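Long-range contacts in o-succinylbenzoate synthase (Synechococcus elongatus, PDB 2OZT), which catalyses the metal-dependent dehydration of 2-succinyl-6-hydroxy-2,4-cyclohexadiene-1-carboxylate to 2-succinylbenzoate, a step in phylloquinone biosynthesis: residues G45-L50 / L84-F89; W108-L113 / H294-G299; F242-A247 / L268-A273; E275-R280 / P307-L312. All coordinates share one frame; numbering follows the deposited sequence.

Contact 1 comes first along the chain and belongs to the N-terminal capping domain. Contact 2 spans most of the barrel sequence, which includes contact 3, and its segments alternate with those of contact 4, where helix 277-290 meets the loop before helix 312-320. Contact 3 joins the sixth and seventh strands of the parallel sheet and holds K245, the predicted proton acceptor; its centre is about 13 Å from that of contact 1 and about 11 Å from that of contact 2. Contacts 1 and 2 are about 22 Å apart, centre to centre, on opposite sides of the chain's centre. Contact 1 touches contacts 3 and 4, so cap and barrel meet there, close to K245.

Contact 1 (G45-L50 / L84-F89); sequences GEIAPL and LPAAQF
I47 lies against a shallow part of helix 85-97 formed by A86 and A87, two alanines in succession. Its CG2 sits over the peptide between them, 3.7 Å from A87 N. CG1, anti to the carbonyl carbon (chi1 -57°), extends the side chain along the same surface, and CD1 of I47 ends 4.2 Å from A87 CB. The complementary bump is A86 CB, which points at the other segment and fills the hollow between I47 and P49. It lies 4.2 Å from I47 CG2 and, on the proline side, 3.9 Å from P49 CD. The helix residues that meet I47 and P49 are thus both small; the axes of strand 45-47 and helix 85-89 come to 6.9 Å, antiparallel at 175°.

Further along the helix, F89 turns a ring edge toward the strand. CG of F89 stands anti to the backbone N (chi1 165°); at the ring edge CD2 lies 3.4 Å from E46 O, which is in the ring plane. No hydrogen bond joins the two segments; shape and apolar packing account for the contact. The E46 carboxylate serves other partners, with OE2 bonded to Y10 OH and G276 N, and OE1 to A279 N.

All the touching residues are buried in the enolase-type N-terminal domain. Helix 58-67 covers one flank, where D61 touches I47, P49 and A87. I47 also packs on L33 of strand 23-36, and F89 reaches A279 and I283 of barrel helix 277-290, so the contact borders the seam between cap and barrel.

Contact 2 (W108-L113 / H294-G299); sequences WPICAL and HALGFG. With PO4 (phosphate ion), chain B.
The backbones of I110 and L296 form a single β-bridge that helps close the (β/α)7β barrel of the enolase superfamily. A112 bonds to strand 134-138 and G297 to F270 and S272, which places 294-299 between the first and last strands of the parallel sheet.

The backbone bonds straddle I110: L296 N donates to P109 O at 2.9 Å, and C111 N donates to L296 O at 2.8 Å. Both are nearly straight, with angles at hydrogen of 172° and 175°.

Apolar packing lines both sides of the bridge. The I110 and L296 side chains cross obliquely, I110 CD1 meeting L296 CB at 3.9 Å. L296 CD1 continues to W108 CB, 3.7 Å away, while A295 CB rests on C111 CB. I110 CG2 covers the backbone N of G299.

A phosphate ion, probably from the crystallisation liquor, binds at the 294-295 end. A295 N donates to its O1, and H294 ND1, at the ring edge, donates to its O4 at 2.9 Å. R165 and T134 also bond to the ion, and H294 NE2 is held by Q266 O.

Three waters complete the polar links. One donates to P109 O and H294 O; a second donates to C111 O and accepts from G299 N. The third accepts from L113 N and donates to G299 O at 2.7 Å.

Contact 3 (F242-A247 / L268-A273); sequences FVIKTA and LVFSSA
The sixth and seventh strands of the parallel barrel sheet pair here, F242, V243 and I244 lying beside L268, V269 and F270 as the two strands of a β-α-β unit. Three backbone bonds give the register: V269 N to F242 O, I244 N to V269 O (2.8 Å), and S271 N to I244 O (2.9 Å). The strand axes are 4.6 Å apart and cross at -30°.

V243 and V269 share the face toward the barrel interior; F242, I244, L268 and F270 share the other. There L268 CD2 fits between F242 CB and I244 CG1, 4.0 Å from each.

K245, the predicted proton acceptor, comes next after I244. Its chain bends at CD and CE (chi2 69°, chi3 60°), and NZ donates to V243 O at 2.7 Å from above that carbonyl's plane. NZ also forms a salt bridge with D221, a metal ligand, and bonds V224 O. S271 OG packs closely against the K245 chain, 3.2 Å from K245 CD and equally close to V243 CG1.

Beyond the S271 N to I244 O bond, a water takes over: it accepts from T246 N and donates to I244 O and S271 O. T246 OG1 lies at the edge of the F270 ring, 3.5 Å from CD1.

Helix 227-235 covers F242 and I244 through V230, and helix 277-290 covers T246 and F270. On the side of the sixth strand, V243 bonds L220 of the neighbouring strand 218-220.

Contact 4 (E275-R280 / P307-L312); sequences EGAIAR and PLLTTL
E275 O receives two donors from R280, a residue whose CB also meets L308 across the contact. R280 NH2 lies 2.9 Å from this carbonyl oxygen and R280 NE 3.0 Å, but angles at hydrogen of 126° and 124° make both bonds weak. R280 NE also forms a salt bridge with E275 OE1, at 3.0 Å, again with bent geometry; OE1 also bonds S272 OG. The R280 chain is extended from CG to NE, and the guanidinium meets E275 edge-on. Its NH2 has a further partner in R304 O, on the loop leading to 307-312.

Across the contact the chemistry changes to apolar packing. A277 CB points at the second segment and is the hub: L309 CG lies 3.8 Å from it, and P307 O comes to 3.3 Å as a close packing contact. L309 CG is anti to the carbonyl carbon (chi1 -61°); its CD1 touches I278 CG1 at 3.8 Å. At the other end, L308 CD2 rests 3.9 Å from R280 CB.

The first segment opens helix 277-290, with G276 as N-cap and R280 N bonded to G276 O. The E46 carboxylate of the cap domain lies at this helix start, a charge that probably suits it. T281 OG1 bonds both A277 O and L309 N, linking the helix to the loop before helix 312-320.

The weak R280–E275 bonds are consistent with a fixed R280 beside the helix start, while leucine packing on A277, I278 and R280, supplemented by T281 and R304, joins the 307-312 loop to it.

Contact 1 (G45-L50 / L84-F89)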
# COMPACT_ATOMS: atom_id res chain seq x y z
N GLY A 45 4.00 8.00 -15.69
CA GLY A 45 3.88 6.85 -14.78
C GLY A 45 5.05 6.93 -13.82
O GLY A 45 6.02 7.68 -14.01
N GLU A 46 4.93 6.12 -12.78
CA GLU A 46 5.97 6.07 -11.74
C GLU A 46 6.26 4.63 -11.35
O GLU A 46 5.34 3.85 -11.09
CB GLU A 46 5.50 6.86 -10.53
CG GLU A 46 6.45 6.78 -9.32
CD GLU A 46 6.04 7.68 -8.16
OE1 GLU A 46 5.08 8.51 -8.26
OE2 GLU A 46 6.68 7.51 -7.06
N ILE A 47 7.56 4.30 -11.29
CA ILE A 47 8.06 2.98 -10.86
C ILE A 47 8.86 3.18 -9.58
O ILE A 47 9.92 3.81 -9.58
CB ILE A 47 9.03 2.41 -11.91
CG1 ILE A 47 8.31 2.32 -13.28
CG2 ILE A 47 9.62 1.07 -11.53
CD1 ILE A 47 9.24 1.94 -14.46
N ALA A 48 8.33 2.68 -8.45
CA ALA A 48 8.97 2.92 -7.16
C ALA A 48 8.92 1.68 -6.26
O ALA A 48 8.23 1.71 -5.24
CB ALA A 48 8.27 4.10 -6.47
N PRO A 49 9.68 0.63 -6.57
CA PRO A 49 9.70 -0.51 -5.66
C PRO A 49 10.22 -0.07 -4.28
O PRO A 49 10.97 0.94 -4.16
CB PRO A 49 10.67 -1.48 -6.32
CG PRO A 49 11.60 -0.59 -7.18
CD PRO A 49 10.61 0.46 -7.70
N LEU A 50 9.75 -0.75 -3.24
CA LEU A 50 10.08 -0.34 -1.88
C LEU A 50 11.12 -1.31 -1.31
O LEU A 50 10.88 -2.50 -1.27
CB LEU A 50 8.78 -0.34 -1.04
CG LEU A 50 8.81 0.22 0.38
CD1 LEU A 50 9.16 1.69 0.39
CD2 LEU A 50 7.44 0.01 1.03
N LEU A 84 9.29 -7.90 -12.17
CA LEU A 84 9.40 -6.44 -11.94
C LEU A 84 7.99 -5.80 -11.88
O LEU A 84 7.59 -5.03 -12.77
CB LEU A 84 10.19 -5.79 -13.08
CG LEU A 84 11.61 -6.35 -13.31
CD1 LEU A 84 12.24 -5.70 -14.57
CD2 LEU A 84 12.48 -6.16 -12.07
N PRO A 85 7.22 -6.13 -10.85
CA PRO A 85 5.82 -5.65 -10.82
C PRO A 85 5.65 -4.15 -10.70
O PRO A 85 4.70 -3.60 -11.26
CB PRO A 85 5.21 -6.36 -9.60
CG PRO A 85 6.40 -6.74 -8.75
CD PRO A 85 7.54 -7.02 -9.73
N ALA A 86 6.55 -3.46 -9.99
CA ALA A 86 6.46 -1.98 -9.98
C ALA A 86 6.67 -1.39 -11.39
O ALA A 86 6.02 -0.41 -11.73
CB ALA A 86 7.43 -1.37 -8.92
N ALA A 87 7.60 -1.99 -12.14
CA ALA A 87 7.77 -1.56 -13.55
C ALA A 87 6.51 -1.83 -14.37
O ALA A 87 6.11 -0.96 -15.16
CB ALA A 87 8.98 -2.26 -14.16
N GLN A 88 5.89 -3.00 -14.20
CA GLN A 88 4.60 -3.29 -14.84
C GLN A 88 3.57 -2.21 -14.49
O GLN A 88 2.85 -1.69 -15.37
CB GLN A 88 4.06 -4.66 -14.48
CG GLN A 88 4.92 -5.86 -14.87
CD GLN A 88 4.30 -7.17 -14.38
OE1 GLN A 88 4.02 -7.35 -13.17
NE2 GLN A 88 4.12 -8.12 -15.30
N PHE A 89 3.47 -1.84 -13.22
CA PHE A 89 2.52 -0.79 -12.83
C PHE A 89 2.87 0.53 -13.49
O PHE A 89 1.99 1.22 -14.06
CB PHE A 89 2.56 -0.61 -11.29
CG PHE A 89 1.91 0.66 -10.80
CD1 PHE A 89 0.56 0.73 -10.54
CD2 PHE A 89 2.66 1.84 -10.62
CE1 PHE A 89 -0.05 1.87 -10.06
CE2 PHE A 89 2.06 3.01 -10.15
CZ PHE A 89 0.70 3.04 -9.87

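Contact 2 (W108-L113 / H294-G299)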
# COMPACT_ATOMS: atom_id res chain seq x y z
N TRP A 108 -11.50 9.62 -0.90
CA TRP A 108 -11.92 8.42 -0.19
C TRP A 108 -11.52 8.55 1.27
O TRP A 108 -10.54 9.26 1.58
CB TRP A 108 -11.18 7.24 -0.81
CG TRP A 108 -11.53 7.03 -2.25
CD1 TRP A 108 -10.78 7.40 -3.34
CD2 TRP A 108 -12.72 6.41 -2.77
NE1 TRP A 108 -11.42 7.05 -4.50
CE2 TRP A 108 -12.61 6.44 -4.19
CE3 TRP A 108 -13.85 5.85 -2.20
CZ2 TRP A 108 -13.59 5.90 -5.03
CZ3 TRP A 108 -14.85 5.31 -3.07
CH2 TRP A 108 -14.70 5.36 -4.47
N PRO A 109 -12.25 7.87 2.17
CA PRO A 109 -11.83 7.89 3.57
C PRO A 109 -10.41 7.36 3.70
O PRO A 109 -10.05 6.39 2.99
CB PRO A 109 -12.78 6.90 4.24
CG PRO A 109 -14.04 6.97 3.41
CD PRO A 109 -13.50 7.10 1.99
N ILE A 110 -9.65 7.97 4.62
CA ILE A 110 -8.23 7.64 4.82
C ILE A 110 -8.03 7.15 6.25
O ILE A 110 -8.59 7.72 7.17
CB ILE A 110 -7.34 8.88 4.63
CG1 ILE A 110 -7.54 9.51 3.25
CG2 ILE A 110 -5.84 8.55 4.88
CD1 ILE A 110 -7.13 8.57 2.10
N CYS A 111 -7.25 6.09 6.43
CA CYS A 111 -6.95 5.57 7.79
C CYS A 111 -5.91 6.43 8.46
O CYS A 111 -4.88 6.78 7.85
CB CYS A 111 -6.43 4.15 7.61
SG CYS A 111 -6.00 3.35 9.14
N ALA A 112 -6.16 6.78 9.71
CA ALA A 112 -5.23 7.61 10.47
C ALA A 112 -4.29 6.69 11.26
O ALA A 112 -4.72 5.70 11.84
CB ALA A 112 -6.00 8.52 11.42
N LEU A 113 -3.02 7.05 11.32
CA LEU A 113 -2.04 6.27 12.09
C LEU A 113 -1.98 6.74 13.53
O LEU A 113 -2.13 7.92 13.83
CB LEU A 113 -0.65 6.35 11.43
CG LEU A 113 -0.61 5.87 9.98
CD1 LEU A 113 0.83 5.94 9.46
CD2 LEU A 113 -1.18 4.46 9.79
N HIS A 294 -13.04 0.16 2.30
CA HIS A 294 -12.34 0.36 3.57
C HIS A 294 -11.43 1.55 3.47
O HIS A 294 -10.93 1.87 2.37
CB HIS A 294 -11.50 -0.87 3.91
CG HIS A 294 -12.33 -2.12 4.03
ND1 HIS A 294 -13.31 -2.26 4.99
CD2 HIS A 294 -12.33 -3.27 3.30
CE1 HIS A 294 -13.88 -3.45 4.86
NE2 HIS A 294 -13.32 -4.08 3.83
N ALA A 295 -11.20 2.21 4.60
CA ALA A 295 -10.34 3.40 4.65
C ALA A 295 -8.98 3.06 4.07
O ALA A 295 -8.41 2.00 4.36
CB ALA A 295 -10.14 3.83 6.13
N LEU A 296 -8.47 3.97 3.24
CA LEU A 296 -7.21 3.73 2.54
C LEU A 296 -6.00 3.93 3.41
O LEU A 296 -5.97 4.86 4.27
CB LEU A 296 -7.04 4.72 1.36
CG LEU A 296 -8.15 4.83 0.33
CD1 LEU A 296 -7.77 5.86 -0.74
CD2 LEU A 296 -8.43 3.43 -0.31
N GLY A 297 -4.98 3.11 3.19
CA GLY A 297 -3.74 3.25 3.97
C GLY A 297 -2.83 4.30 3.34
O GLY A 297 -1.66 4.02 3.05
N PHE A 298 -3.37 5.51 3.16
CA PHE A 298 -2.62 6.60 2.53
C PHE A 298 -2.40 7.76 3.48
O PHE A 298 -2.06 8.88 3.01
CB PHE A 298 -3.32 7.05 1.24
CG PHE A 298 -2.99 6.17 0.04
CD1 PHE A 298 -1.98 6.55 -0.85
CD2 PHE A 298 -3.65 4.96 -0.19
CE1 PHE A 298 -1.67 5.73 -1.95
CE2 PHE A 298 -3.34 4.16 -1.28
CZ PHE A 298 -2.35 4.55 -2.16
N GLY A 299 -2.50 7.48 4.78
CA GLY A 299 -2.31 8.51 5.84
C GLY A 299 -0.85 8.71 6.17
O GLY A 299 -0.46 8.69 7.34
P PO4 B . -13.03 0.57 7.31
O1 PO4 B . -12.81 1.97 6.83
O2 PO4 B . -11.80 -0.19 6.94
O3 PO4 B . -13.18 0.61 8.83
O4 PO4 B . -14.21 -0.26 6.83
O HOH W 1 -11.72 4.44 1.38
O HOH W 2 -2.95 5.33 6.45
O HOH W 3 -2.04 9.16 9.46

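Contact 3 (F242-A247 / L268-A273)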
# COMPACT_ATOMS: atom_id res chain seq x y z
N PHE A 242 -6.47 -8.55 2.58
CA PHE A 242 -5.22 -8.38 1.84
C PHE A 242 -4.98 -6.88 1.73
O PHE A 242 -5.88 -6.15 1.31
CB PHE A 242 -5.43 -8.84 0.39
CG PHE A 242 -5.70 -10.33 0.20
CD1 PHE A 242 -4.68 -11.18 -0.19
CD2 PHE A 242 -6.99 -10.84 0.31
CE1 PHE A 242 -4.95 -12.55 -0.43
CE2 PHE A 242 -7.24 -12.21 0.07
CZ PHE A 242 -6.22 -13.03 -0.30
N VAL A 243 -3.81 -6.42 2.16
CA VAL A 243 -3.48 -4.99 2.02
C VAL A 243 -2.69 -4.86 0.71
O VAL A 243 -1.58 -5.39 0.58
CB VAL A 243 -2.65 -4.50 3.22
CG1 VAL A 243 -2.30 -3.02 3.08
CG2 VAL A 243 -3.42 -4.76 4.54
N ILE A 244 -3.29 -4.21 -0.29
CA ILE A 244 -2.71 -4.14 -1.63
C ILE A 244 -1.97 -2.83 -1.81
O ILE A 244 -2.57 -1.74 -1.65
CB ILE A 244 -3.86 -4.16 -2.66
CG1 ILE A 244 -4.71 -5.43 -2.56
CG2 ILE A 244 -3.31 -4.00 -4.11
CD1 ILE A 244 -3.93 -6.75 -2.73
N LYS A 245 -0.68 -2.94 -2.14
CA LYS A 245 0.11 -1.75 -2.51
C LYS A 245 0.17 -1.69 -4.01
O LYS A 245 1.00 -2.32 -4.65
CB LYS A 245 1.54 -1.81 -1.96
CG LYS A 245 1.65 -1.59 -0.44
CD LYS A 245 1.07 -2.73 0.47
CE LYS A 245 1.74 -4.08 0.26
NZ LYS A 245 1.06 -5.10 1.22
N THR A 246 -0.78 -0.94 -4.57
CA THR A 246 -0.98 -0.97 -6.02
C THR A 246 0.31 -0.60 -6.78
O THR A 246 0.58 -1.19 -7.85
CB THR A 246 -2.13 -0.08 -6.37
OG1 THR A 246 -3.31 -0.54 -5.71
CG2 THR A 246 -2.44 -0.06 -7.88
N ALA A 247 1.09 0.33 -6.25
CA ALA A 247 2.30 0.75 -6.96
C ALA A 247 3.34 -0.36 -7.05
O ALA A 247 4.26 -0.30 -7.88
CB ALA A 247 2.89 1.99 -6.28
N LEU A 268 -10.26 -6.42 0.45
CA LEU A 268 -9.12 -5.54 0.06
C LEU A 268 -9.06 -4.25 0.87
O LEU A 268 -10.08 -3.58 1.10
CB LEU A 268 -9.19 -5.17 -1.43
CG LEU A 268 -9.25 -6.35 -2.38
CD1 LEU A 268 -9.11 -5.82 -3.79
CD2 LEU A 268 -8.17 -7.41 -2.10
N VAL A 269 -7.82 -3.87 1.18
CA VAL A 269 -7.52 -2.54 1.73
C VAL A 269 -6.37 -2.00 0.88
O VAL A 269 -5.33 -2.65 0.74
CB VAL A 269 -7.07 -2.64 3.20
CG1 VAL A 269 -6.60 -1.27 3.71
CG2 VAL A 269 -8.25 -3.13 4.06
N PHE A 270 -6.58 -0.83 0.27
CA PHE A 270 -5.53 -0.28 -0.55
C PHE A 270 -4.64 0.68 0.23
O PHE A 270 -5.14 1.56 0.90
CB PHE A 270 -6.18 0.48 -1.72
CG PHE A 270 -6.90 -0.42 -2.69
CD1 PHE A 270 -6.23 -0.94 -3.77
CD2 PHE A 270 -8.26 -0.68 -2.54
CE1 PHE A 270 -6.89 -1.81 -4.68
CE2 PHE A 270 -8.93 -1.55 -3.42
CZ PHE A 270 -8.24 -2.07 -4.51
N SER A 271 -3.32 0.49 0.11
CA SER A 271 -2.37 1.28 0.89
C SER A 271 -1.21 1.80 0.13
O SER A 271 -0.96 1.43 -1.04
CB SER A 271 -1.89 0.44 2.08
OG SER A 271 -0.92 -0.48 1.68
N SER A 272 -0.53 2.74 0.79
CA SER A 272 0.61 3.43 0.19
C SER A 272 1.94 2.74 0.38
O SER A 272 2.21 2.15 1.42
CB SER A 272 0.73 4.83 0.80
OG SER A 272 1.86 5.52 0.27
N ALA A 273 2.78 2.79 -0.64
CA ALA A 273 4.17 2.32 -0.56
C ALA A 273 5.10 3.55 -0.53
O ALA A 273 6.23 3.49 -1.04
CB ALA A 273 4.50 1.50 -1.79
O HOH W 4 -2.70 0.72 -3.13
O HOH W 5 0.84 1.58 -3.45

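Contact 4 (E275-R280 / P307-L312)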
# COMPACT_ATOMS: atom_id res chain seq x y z
N GLU A 275 4.92 6.26 -2.23
CA GLU A 275 5.17 6.63 -3.62
C GLU A 275 4.86 8.11 -3.83
O GLU A 275 4.32 8.78 -2.95
CB GLU A 275 4.34 5.73 -4.58
CG GLU A 275 2.84 5.88 -4.45
CD GLU A 275 2.28 5.29 -3.15
OE1 GLU A 275 2.01 6.07 -2.22
OE2 GLU A 275 2.07 4.06 -3.11
N GLY A 276 5.19 8.64 -5.02
CA GLY A 276 4.98 10.07 -5.24
C GLY A 276 3.63 10.35 -5.87
O GLY A 276 2.77 9.44 -6.01
N ALA A 277 3.42 11.62 -6.24
CA ALA A 277 2.12 12.08 -6.72
C ALA A 277 1.69 11.45 -8.05
O ALA A 277 0.48 11.27 -8.29
CB ALA A 277 2.15 13.60 -6.86
N ILE A 278 2.64 11.11 -8.91
CA ILE A 278 2.25 10.47 -10.18
C ILE A 278 1.60 9.11 -9.89
O ILE A 278 0.49 8.84 -10.31
CB ILE A 278 3.42 10.39 -11.14
CG1 ILE A 278 3.74 11.82 -11.60
CG2 ILE A 278 3.09 9.47 -12.31
CD1 ILE A 278 5.04 11.91 -12.50
N ALA A 279 2.27 8.28 -9.08
CA ALA A 279 1.72 6.97 -8.74
C ALA A 279 0.45 7.10 -7.92
O ALA A 279 -0.51 6.39 -8.16
CB ALA A 279 2.77 6.19 -7.90
N ARG A 280 0.45 8.00 -6.92
CA ARG A 280 -0.76 8.12 -6.06
C ARG A 280 -1.97 8.54 -6.91
O ARG A 280 -3.05 8.00 -6.72
CB ARG A 280 -0.58 9.11 -4.91
CG ARG A 280 0.37 8.60 -3.90
CD ARG A 280 0.23 9.18 -2.48
NE ARG A 280 1.52 8.97 -1.85
CZ ARG A 280 1.98 9.56 -0.74
NH1 ARG A 280 1.21 10.42 -0.05
NH2 ARG A 280 3.21 9.26 -0.33
N PRO A 307 0.54 15.39 -2.86
CA PRO A 307 -0.79 15.83 -3.25
C PRO A 307 -1.17 15.37 -4.66
O PRO A 307 -0.33 15.38 -5.57
CB PRO A 307 -0.67 17.37 -3.17
CG PRO A 307 0.43 17.56 -2.10
CD PRO A 307 1.42 16.51 -2.46
N LEU A 308 -2.42 14.95 -4.82
CA LEU A 308 -2.86 14.48 -6.13
C LEU A 308 -2.74 15.57 -7.19
O LEU A 308 -2.96 16.76 -6.89
CB LEU A 308 -4.28 13.92 -6.08
CG LEU A 308 -4.54 12.86 -5.00
CD1 LEU A 308 -5.89 12.27 -5.24
CD2 LEU A 308 -3.46 11.76 -5.01
N LEU A 309 -2.40 15.15 -8.39
CA LEU A 309 -2.17 16.05 -9.51
C LEU A 309 -3.47 16.32 -10.25
O LEU A 309 -4.11 15.40 -10.74
CB LEU A 309 -1.14 15.43 -10.44
CG LEU A 309 0.22 15.20 -9.76
CD1 LEU A 309 1.07 14.27 -10.61
CD2 LEU A 309 0.95 16.49 -9.55
N THR A 310 -3.85 17.60 -10.34
CA THR A 310 -5.17 18.00 -10.86
C THR A 310 -5.12 18.69 -12.23
O THR A 310 -6.17 18.97 -12.83
CB THR A 310 -5.94 18.89 -9.85
OG1 THR A 310 -5.24 20.12 -9.66
CG2 THR A 310 -6.09 18.19 -8.50
N THR A 311 -3.91 18.97 -12.71
CA THR A 311 -3.72 19.63 -14.00
C THR A 311 -2.59 18.97 -14.77
O THR A 311 -1.68 18.41 -14.17
CB THR A 311 -3.39 21.15 -13.84
OG1 THR A 311 -2.11 21.29 -13.20
CG2 THR A 311 -4.46 21.89 -13.04
N LEU A 312 -2.64 19.03 -16.09
CA LEU A 312 -1.56 18.51 -16.92
C LEU A 312 -0.25 19.28 -16.70
O LEU A 312 0.84 18.69 -16.66
CB LEU A 312 -1.96 18.50 -18.39
CG LEU A 312 -1.10 17.80 -19.45
CD1 LEU A 312 -0.46 16.49 -18.99
CD2 LEU A 312 -1.95 17.56 -20.69